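Local coordinates for adhesion and penetration protein autotransporter (Haemophilus influenzae, PDB 3SYJ) that promotes adherence to and invasion of host cells by binding a host cell structure, and is probably a serine protease carried on the bacterial surface, at residues 125-130 against 450-455; 467-472 against 488-493; 474-479 against 494-499. One frame throughout, in Å; residues are numbered along the deposited sequence.

Contact 1. Residues 125-130 against 450-455; sequences VTEAAP and GLVSGR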
loop_
_atom_site.group_PDB
_atom_site.type_symbol
_atom_site.label_atom_id
_atom_site.label_comp_id
_atom_site.label_asym_id
_atom_site.label_seq_id
_atom_site.Cartn_x
_atom_site.Cartn_y
_atom_site.Cartn_z
ATOM N N VAL A 125 31.932 40.880 33.894
ATOM C CA VAL A 125 30.821 39.986 34.209
ATOM C C VAL A 125 30.339 39.265 32.956
ATOM O O VAL A 125 30.041 39.897 31.950
ATOM C CB VAL A 125 29.639 40.742 34.862
ATOM C CG1 VAL A 125 28.426 39.810 35.018
ATOM C CG2 VAL A 125 30.058 41.348 36.202
ATOM N N THR A 126 30.258 37.940 33.024
ATOM C CA THR A 126 29.931 37.132 31.851
ATOM C C THR A 126 28.481 36.636 31.835
ATOM O O THR A 126 27.950 36.297 30.780
ATOM C CB THR A 126 30.837 35.893 31.783
ATOM O OG1 THR A 126 30.739 35.170 33.019
ATOM C CG2 THR A 126 32.306 36.299 31.529
ATOM N N GLU A 127 27.844 36.582 33.003
ATOM C CA GLU A 127 26.543 35.920 33.140
ATOM C C GLU A 127 25.375 36.707 32.553
ATOM O O GLU A 127 24.325 36.140 32.267
ATOM C CB GLU A 127 26.256 35.591 34.614
ATOM C CG GLU A 127 27.086 34.448 35.207
ATOM C CD GLU A 127 28.502 34.862 35.581
ATOM O OE1 GLU A 127 28.801 36.072 35.514
ATOM O OE2 GLU A 127 29.317 33.971 35.939
ATOM N N ALA A 128 25.561 38.010 32.375
ATOM C CA ALA A 128 24.489 38.882 31.907
ATOM C C ALA A 128 25.031 40.109 31.180
ATOM O O ALA A 128 26.122 40.602 31.491
ATOM C CB ALA A 128 23.617 39.319 33.086
ATOM N N ALA A 129 24.260 40.605 30.219
ATOM C CA ALA A 129 24.608 41.820 29.502
ATOM C C ALA A 129 24.229 43.007 30.367
ATOM O O ALA A 129 23.142 43.037 30.932
ATOM C CB ALA A 129 23.863 41.877 28.180
ATOM N N PRO A 130 25.125 43.993 30.487
ATOM C CA PRO A 130 24.808 45.182 31.285
ATOM C C PRO A 130 23.570 45.881 30.747
ATOM O O PRO A 130 23.165 45.635 29.607
ATOM C CB PRO A 130 26.032 46.083 31.085
ATOM C CG PRO A 130 27.133 45.154 30.684
ATOM C CD PRO A 130 26.474 44.054 29.902
ATOM N N GLY A 450 33.367 27.196 31.677
ATOM C CA GLY A 450 31.937 27.388 31.805
ATOM C C GLY A 450 31.358 28.211 30.667
ATOM O O GLY A 450 31.986 29.153 30.186
ATOM N N LEU A 451 30.159 27.838 30.226
ATOM C CA LEU A 451 29.381 28.658 29.304
ATOM C C LEU A 451 28.197 29.286 30.054
ATOM O O LEU A 451 27.423 28.573 30.701
ATOM C CB LEU A 451 28.875 27.805 28.145
ATOM C CG LEU A 451 29.859 27.521 27.012
ATOM C CD1 LEU A 451 29.439 26.272 26.258
ATOM C CD2 LEU A 451 29.924 28.726 26.084
ATOM N N VAL A 452 28.064 30.613 29.976
ATOM C CA VAL A 452 26.993 31.314 30.679
ATOM C C VAL A 452 26.388 32.426 29.835
ATOM O O VAL A 452 27.064 33.011 28.989
ATOM C CB VAL A 452 27.463 31.918 32.024
ATOM C CG1 VAL A 452 27.870 30.821 32.992
ATOM C CG2 VAL A 452 28.604 32.900 31.805
ATOM N N SER A 453 25.107 32.695 30.089
ATOM C CA SER A 453 24.342 33.785 29.468
ATOM C C SER A 453 23.751 33.433 28.112
ATOM O O SER A 453 23.060 34.241 27.509
ATOM C CB SER A 453 25.208 35.010 29.192
ATOM O OG SER A 453 25.693 34.989 27.859
ATOM N N GLY A 454 24.026 32.227 27.633
ATOM C CA GLY A 454 23.429 31.749 26.402
ATOM C C GLY A 454 23.975 32.403 25.141
ATOM O O GLY A 454 23.632 31.993 24.042
ATOM N N ARG A 455 24.825 33.415 25.281
ATOM C CA ARG A 455 25.353 34.120 24.112
ATOM C C ARG A 455 26.614 33.467 23.547
ATOM O O ARG A 455 26.999 33.727 22.408
ATOM C CB ARG A 455 25.662 35.584 24.450
ATOM C CG ARG A 455 24.479 36.400 24.937
ATOM C CD ARG A 455 24.956 37.744 25.504
ATOM N NE ARG A 455 25.794 37.542 26.682
ATOM C CZ ARG A 455 26.513 38.487 27.277
ATOM N NH1 ARG A 455 26.515 39.734 26.805
ATOM N NH2 ARG A 455 27.232 38.184 28.355
HETATM O O HOH W 1 28.329 40.092 30.101
#
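Val452 CG2 packs 3.3 Å from Thr126 OG1, and this is the dense end of a contact between a loop of the Peptidase S6 region and a corner of the beta-helix. The same methyl lies 4.0 Å from Glu127 CG, so one branch of the valine is shared by two side chains of the loop; chi1 of -64° puts CG1 beside the backbone N, anti to the carbonyl carbon, and leaves CG2 as the branch that meets the loop. The polar ends here turn to other partners: Thr126 OG1 pairs with Ser425 OG and Glu127 OE1 with Tyr96 OH. Next along, Ser453 CB approaches the carbonyl oxygens of Thr126 and Glu127, each 3.4 Å away.

The other end, around Arg455, is looser and wetter. Its NH2 gives Thr126 O only a weak bond of 3.2 Å, with the N-H turned from the acceptor (133°), and also binds a water that donates to Ala128 O. The exposed Ala129 stands beside this end, its CB 3.7 Å from Arg455 NH1 and its N over one face of the guanidinium. What fixes the rotation of that group is internal: NE makes a nearly straight, in-plane bond of 2.8 Å to Ser453 OG. That hydroxyl also accepts from Arg455 N in an ST turn and pairs with Gly427 O, so the residue that shapes the corner also aims the arginine.

Chemically, the two segments meet by methyl packing, one weak bond from the pre-aligned guanidinium and a bridging water, with no salt bridge crossing between them.

Contact 2. Residues 467-472 against 488-493; sequences DTDKFY and TFKRIQ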
loop_
_atom_site.group_PDB
_atom_site.type_symbol
_atom_site.label_atom_id
_atom_site.label_comp_id
_atom_site.label_asym_id
_atom_site.label_seq_id
_atom_site.Cartn_x
_atom_site.Cartn_y
_atom_site.Cartn_z
ATOM N N ASP A 467 39.327 18.552 30.870
ATOM C CA ASP A 467 38.729 17.449 31.597
ATOM C C ASP A 467 37.211 17.648 31.554
ATOM O O ASP A 467 36.703 18.661 32.016
ATOM C CB ASP A 467 39.278 17.464 33.033
ATOM C CG ASP A 467 38.707 16.359 33.913
ATOM O OD1 ASP A 467 37.834 15.584 33.451
ATOM O OD2 ASP A 467 39.146 16.275 35.084
ATOM N N THR A 468 36.485 16.695 30.981
ATOM C CA THR A 468 35.054 16.887 30.776
ATOM C C THR A 468 34.282 16.990 32.089
ATOM O O THR A 468 33.149 17.453 32.109
ATOM C CB THR A 468 34.430 15.798 29.889
ATOM O OG1 THR A 468 34.546 14.528 30.531
ATOM C CG2 THR A 468 35.119 15.755 28.522
ATOM N N ASP A 469 34.899 16.560 33.183
ATOM C CA ASP A 469 34.300 16.714 34.505
ATOM C C ASP A 469 34.375 18.163 34.973
ATOM O O ASP A 469 33.663 18.552 35.892
ATOM C CB ASP A 469 35.009 15.808 35.521
ATOM C CG ASP A 469 34.675 14.336 35.325
ATOM O OD1 ASP A 469 33.694 14.034 34.598
ATOM O OD2 ASP A 469 35.393 13.485 35.900
ATOM N N LYS A 470 35.242 18.950 34.343
ATOM C CA LYS A 470 35.458 20.346 34.726
ATOM C C LYS A 470 34.782 21.347 33.766
ATOM O O LYS A 470 35.069 22.541 33.799
ATOM C CB LYS A 470 36.962 20.635 34.793
ATOM C CG LYS A 470 37.704 19.909 35.911
ATOM C CD LYS A 470 37.597 20.684 37.212
ATOM C CE LYS A 470 38.277 19.951 38.356
ATOM N NZ LYS A 470 37.640 18.624 38.606
ATOM N N PHE A 471 33.901 20.853 32.902
ATOM C CA PHE A 471 33.185 21.703 31.965
ATOM C C PHE A 471 31.767 21.845 32.492
ATOM O O PHE A 471 31.173 20.876 32.958
ATOM C CB PHE A 471 33.180 21.069 30.568
ATOM C CG PHE A 471 32.542 21.929 29.501
ATOM C CD1 PHE A 471 33.328 22.626 28.590
ATOM C CD2 PHE A 471 31.165 22.026 29.397
ATOM C CE1 PHE A 471 32.751 23.418 27.608
ATOM C CE2 PHE A 471 30.575 22.817 28.421
ATOM C CZ PHE A 471 31.365 23.514 27.527
ATOM N N TYR A 472 31.223 23.049 32.442
ATOM C CA TYR A 472 29.858 23.243 32.909
ATOM C C TYR A 472 29.095 24.273 32.088
ATOM O O TYR A 472 29.664 25.273 31.629
ATOM C CB TYR A 472 29.838 23.639 34.391
ATOM C CG TYR A 472 30.453 24.993 34.665
ATOM C CD1 TYR A 472 29.670 26.143 34.688
ATOM C CD2 TYR A 472 31.818 25.124 34.883
ATOM C CE1 TYR A 472 30.234 27.388 34.919
ATOM C CE2 TYR A 472 32.385 26.354 35.121
ATOM C CZ TYR A 472 31.590 27.487 35.140
ATOM O OH TYR A 472 32.168 28.716 35.378
ATOM N N THR A 488 33.454 11.998 26.099
ATOM C CA THR A 488 32.733 11.185 27.062
ATOM C C THR A 488 32.566 11.992 28.338
ATOM O O THR A 488 33.510 12.650 28.786
ATOM C CB THR A 488 33.504 9.908 27.417
ATOM O OG1 THR A 488 33.629 9.090 26.254
ATOM C CG2 THR A 488 32.771 9.129 28.494
ATOM N N PHE A 489 31.369 11.945 28.914
ATOM C CA PHE A 489 31.113 12.531 30.228
ATOM C C PHE A 489 30.699 11.446 31.219
ATOM O O PHE A 489 30.107 10.431 30.836
ATOM C CB PHE A 489 29.967 13.539 30.164
ATOM C CG PHE A 489 30.270 14.785 29.380
ATOM C CD1 PHE A 489 30.645 15.948 30.029
ATOM C CD2 PHE A 489 30.124 14.812 28.009
ATOM C CE1 PHE A 489 30.902 17.108 29.322
ATOM C CE2 PHE A 489 30.376 15.970 27.288
ATOM C CZ PHE A 489 30.763 17.119 27.945
ATOM N N LYS A 490 31.002 11.662 32.495
ATOM C CA LYS A 490 30.380 10.874 33.551
ATOM C C LYS A 490 29.010 11.487 33.818
ATOM O O LYS A 490 27.983 10.840 33.621
ATOM C CB LYS A 490 31.247 10.876 34.803
ATOM C CG LYS A 490 32.573 10.173 34.594
ATOM C CD LYS A 490 33.526 10.416 35.749
ATOM C CE LYS A 490 34.930 9.944 35.407
ATOM N NZ LYS A 490 35.950 10.662 36.219
ATOM N N ARG A 491 29.004 12.745 34.249
ATOM C CA ARG A 491 27.795 13.561 34.210
ATOM C C ARG A 491 28.110 14.915 33.581
ATOM O O ARG A 491 29.233 15.420 33.695
ATOM C CB ARG A 491 27.188 13.745 35.606
ATOM C CG ARG A 491 28.131 14.310 36.645
ATOM C CD ARG A 491 27.436 14.481 38.010
ATOM N NE ARG A 491 26.826 15.795 38.102
ATOM C CZ ARG A 491 27.413 16.851 38.651
ATOM N NH1 ARG A 491 28.618 16.753 39.195
ATOM N NH2 ARG A 491 26.784 18.010 38.661
ATOM N N ILE A 492 27.132 15.503 32.903
ATOM C CA ILE A 492 27.314 16.840 32.359
ATOM C C ILE A 492 26.818 17.854 33.383
ATOM O O ILE A 492 25.685 17.772 33.841
ATOM C CB ILE A 492 26.559 17.023 31.023
ATOM C CG1 ILE A 492 26.935 15.917 30.032
ATOM C CG2 ILE A 492 26.869 18.383 30.406
ATOM C CD1 ILE A 492 26.040 15.884 28.805
ATOM N N GLN A 493 27.675 18.793 33.767
ATOM C CA GLN A 493 27.249 19.881 34.634
ATOM C C GLN A 493 26.439 20.867 33.815
ATOM O O GLN A 493 26.933 21.443 32.844
ATOM C CB GLN A 493 28.448 20.589 35.242
ATOM C CG GLN A 493 29.294 19.708 36.115
ATOM C CD GLN A 493 30.256 20.518 36.944
ATOM O OE1 GLN A 493 29.844 21.284 37.809
ATOM N NE2 GLN A 493 31.552 20.360 36.676
HETATM O O HOH W 2 30.599 18.396 32.823
#
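Thr468 OG1 donates to Thr488 O at 2.8 Å, in the plane of the carbonyl and with a C=O...donor angle of 151°. A chi1 of 63° sets the hydroxyl between the threonine's backbone N and carbonyl carbon, facing the next coil. The same side chain serves a second purpose: Thr468 CB sits over a face of the Phe489 ring in a CH-pi contact, 4.1 Å from the ring centroid. Ile492 CG1 also lies over a face of that ring, displaced toward its rim.

At the outer margin Lys490, extended beyond CG, crosses the side chain of Asp469 at about a right angle and places NZ 2.9 Å from OD2. This salt bridge uses the syn lone pair of the carboxylate. Asp469 is itself positioned by an Asx turn, in which its N bonds to Asp467 OD1 from above that carboxylate plane.

Gln493 closes the inner end. Its NE2 gives Asp469 O a weak, bent bond of 2.9 Å, while OE1 is taken by His92, whose ring also stacks with Tyr472. The two CB atoms of Tyr472 and Gln493 meet at 3.5 Å, and Tyr472 CA makes a CA-H...O contact with Gln493 O. A water accepts from Gln493 N and lies 2.8 Å from Thr468 O, linking the backbones of the two segments.

Such stacking of successive coils is the essence of the parallel beta-helix, here where strand 471-473 neighbours 493-494. Outside the regular strands the coils are therefore held by side-chain and water-mediated bonds, with the Asp469-Lys490 pair at the exposed edge, whereas the buried Arg491 has its charge met by Asp90 and Asp532.

Contact 3. Residues 474-479 against 494-499; sequences GFRGGR and NTDEGA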
loop_
_atom_site.group_PDB
_atom_site.type_symbol
_atom_site.label_atom_id
_atom_site.label_comp_id
_atom_site.label_asym_id
_atom_site.label_seq_id
_atom_site.Cartn_x
_atom_site.Cartn_y
_atom_site.Cartn_z
ATOM N N GLY A 474 26.665 26.928 32.920
ATOM C CA GLY A 474 26.118 27.676 34.032
ATOM C C GLY A 474 24.799 28.333 33.678
ATOM O O GLY A 474 24.085 27.873 32.791
ATOM N N PHE A 475 24.488 29.414 34.386
ATOM C CA PHE A 475 23.270 30.195 34.186
ATOM C C PHE A 475 23.073 30.542 32.724
ATOM O O PHE A 475 23.870 31.282 32.151
ATOM C CB PHE A 475 23.366 31.482 35.006
ATOM C CG PHE A 475 22.203 32.416 34.837
ATOM C CD1 PHE A 475 20.991 32.149 35.451
ATOM C CD2 PHE A 475 22.334 33.596 34.108
ATOM C CE1 PHE A 475 19.919 33.022 35.320
ATOM C CE2 PHE A 475 21.261 34.481 33.971
ATOM C CZ PHE A 475 20.054 34.192 34.580
ATOM N N ARG A 476 22.016 29.989 32.131
ATOM C CA ARG A 476 21.620 30.231 30.732
ATOM C C ARG A 476 22.526 29.576 29.672
ATOM O O ARG A 476 22.275 29.679 28.471
ATOM C CB ARG A 476 21.388 31.719 30.459
ATOM C CG ARG A 476 20.112 32.228 31.103
ATOM C CD ARG A 476 19.932 33.712 30.876
ATOM N NE ARG A 476 18.792 34.216 31.629
ATOM C CZ ARG A 476 18.480 35.502 31.734
ATOM N NH1 ARG A 476 19.229 36.423 31.135
ATOM N NH2 ARG A 476 17.420 35.866 32.439
ATOM N N GLY A 477 23.556 28.880 30.137
ATOM C CA GLY A 477 24.370 28.043 29.275
ATOM C C GLY A 477 24.910 28.748 28.052
ATOM O O GLY A 477 25.288 29.919 28.118
ATOM N N GLY A 478 24.919 28.019 26.938
ATOM C CA GLY A 478 25.577 28.426 25.706
ATOM C C GLY A 478 25.838 27.200 24.839
ATOM O O GLY A 478 25.328 26.113 25.133
ATOM N N ARG A 479 26.638 27.360 23.784
ATOM C CA ARG A 479 26.857 26.266 22.827
ATOM C C ARG A 479 28.220 25.628 22.970
ATOM O O ARG A 479 29.243 26.305 22.898
ATOM C CB ARG A 479 26.670 26.741 21.375
ATOM C CG ARG A 479 25.218 26.814 20.920
ATOM C CD ARG A 479 25.055 27.465 19.545
ATOM N NE ARG A 479 23.915 28.380 19.533
ATOM C CZ ARG A 479 22.645 27.989 19.514
ATOM N NH1 ARG A 479 22.350 26.700 19.490
ATOM N NH2 ARG A 479 21.668 28.877 19.513
ATOM N N ASN A 494 25.186 21.047 34.201
ATOM C CA ASN A 494 24.315 21.956 33.491
ATOM C C ASN A 494 23.287 22.496 34.462
ATOM O O ASN A 494 22.919 21.818 35.418
ATOM C CB ASN A 494 23.632 21.248 32.316
ATOM C CG ASN A 494 22.671 20.167 32.768
ATOM O OD1 ASN A 494 23.091 19.117 33.263
ATOM N ND2 ASN A 494 21.377 20.412 32.593
ATOM N N THR A 495 22.842 23.722 34.206
ATOM C CA THR A 495 21.910 24.434 35.077
ATOM C C THR A 495 20.488 24.502 34.510
ATOM O O THR A 495 19.518 24.407 35.265
ATOM C CB THR A 495 22.399 25.882 35.361
ATOM O OG1 THR A 495 23.470 25.852 36.310
ATOM C CG2 THR A 495 21.274 26.730 35.930
ATOM N N ASP A 496 20.364 24.666 33.190
ATOM C CA ASP A 496 19.056 24.934 32.575
ATOM C C ASP A 496 19.020 24.578 31.089
ATOM O O ASP A 496 19.935 23.928 30.584
ATOM C CB ASP A 496 18.662 26.400 32.791
ATOM C CG ASP A 496 19.732 27.368 32.327
ATOM O OD1 ASP A 496 20.295 27.144 31.238
ATOM O OD2 ASP A 496 20.005 28.354 33.047
ATOM N N GLU A 497 17.966 25.003 30.389
ATOM C CA GLU A 497 17.798 24.651 28.978
ATOM C C GLU A 497 18.671 25.476 28.037
ATOM O O GLU A 497 18.706 25.221 26.839
ATOM C CB GLU A 497 16.330 24.698 28.549
ATOM C CG GLU A 497 15.512 25.763 29.253
ATOM C CD GLU A 497 14.055 25.773 28.821
ATOM O OE1 GLU A 497 13.774 25.514 27.629
ATOM O OE2 GLU A 497 13.190 26.055 29.680
ATOM N N GLY A 498 19.385 26.452 28.581
ATOM C CA GLY A 498 20.385 27.171 27.818
ATOM C C GLY A 498 21.553 26.286 27.406
ATOM O O GLY A 498 22.312 26.618 26.494
ATOM N N ALA A 499 21.715 25.152 28.079
ATOM C CA ALA A 499 22.793 24.232 27.740
ATOM C C ALA A 499 22.560 23.604 26.365
ATOM O O ALA A 499 21.530 22.975 26.132
ATOM C CB ALA A 499 22.916 23.157 28.798
HETATM O O HOH W 3 22.762 25.751 31.668
#
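Arg476 N bonds to Asp496 OD2 at 2.7 Å, fairly straight at 156° and on the syn lone pair of the carboxylate. The other oxygen of Asp496 looks back into its own turn: OD1 accepts from Gly498 N at 2.9 Å, on the anti side, in an Asx turn, and it is also in bonding reach of a water that accepts from Thr495 N. A chi1 of 53° turns CG toward the 474-477 turn, where OD2 meets Arg476 N. A second bond across the contact, Gly478 N to Gly498 O at 3.0 Å, has its donor well above the carbonyl plane.

Two corners of neighbouring beta-helix coils are stacked here. Residues 474-477 form a type II turn and 496-499 a type I turn; Gly478, just past the first, pairs in parallel with Ala499, the last residue of the second. The stacking is close because the meeting residues are glycines: the CA atoms of Gly477 and Gly498 come within 4.3 Å, and Gly498 CA makes a CA-H...O contact of 3.2 Å with Arg476 O. The backbone conformation of Gly477, with positive phi, is one that glycine adopts readily.

Beyond this core Thr495 lays CB 3.7 Å from Gly474 O, while its OG1 is buried without any hydrogen-bonding partner in the model. The side chain of Arg476 leads off from the coil toward the N-terminal Peptidase S6 region, where NH1 forms a salt bridge with Asp50. Phe475 CZ lies over one face of that guanidinium, 3.1 Å above its plane and toward the rim, and the phenylalanine ring in turn reaches Gln91.

Contact 1 joins the N-terminal protease region to the beta-helix, while contacts 2 and 3 stack neighbouring coils beside that junction. Contact 1 closes in the chain before the others open, whereas contacts 2 and 3 interleave, their segments adjoining in sequence as consecutive runs of the same two coils. The centres of contacts 1 and 3 are about 10 Å apart, those of 2 and 3 about 14 Å, and those of 1 and 2 about 20 Å. Strands 449-452 and 471-473 are neighbours in one parallel sheet, tying contact 1 to contact 2; probable hydrogen bonds from Ser453 and Gly454 to Phe475 and Gly477 tie it to contact 3. Coil-to-coil stacking is thus continuous with the surface on which the protease loop rests.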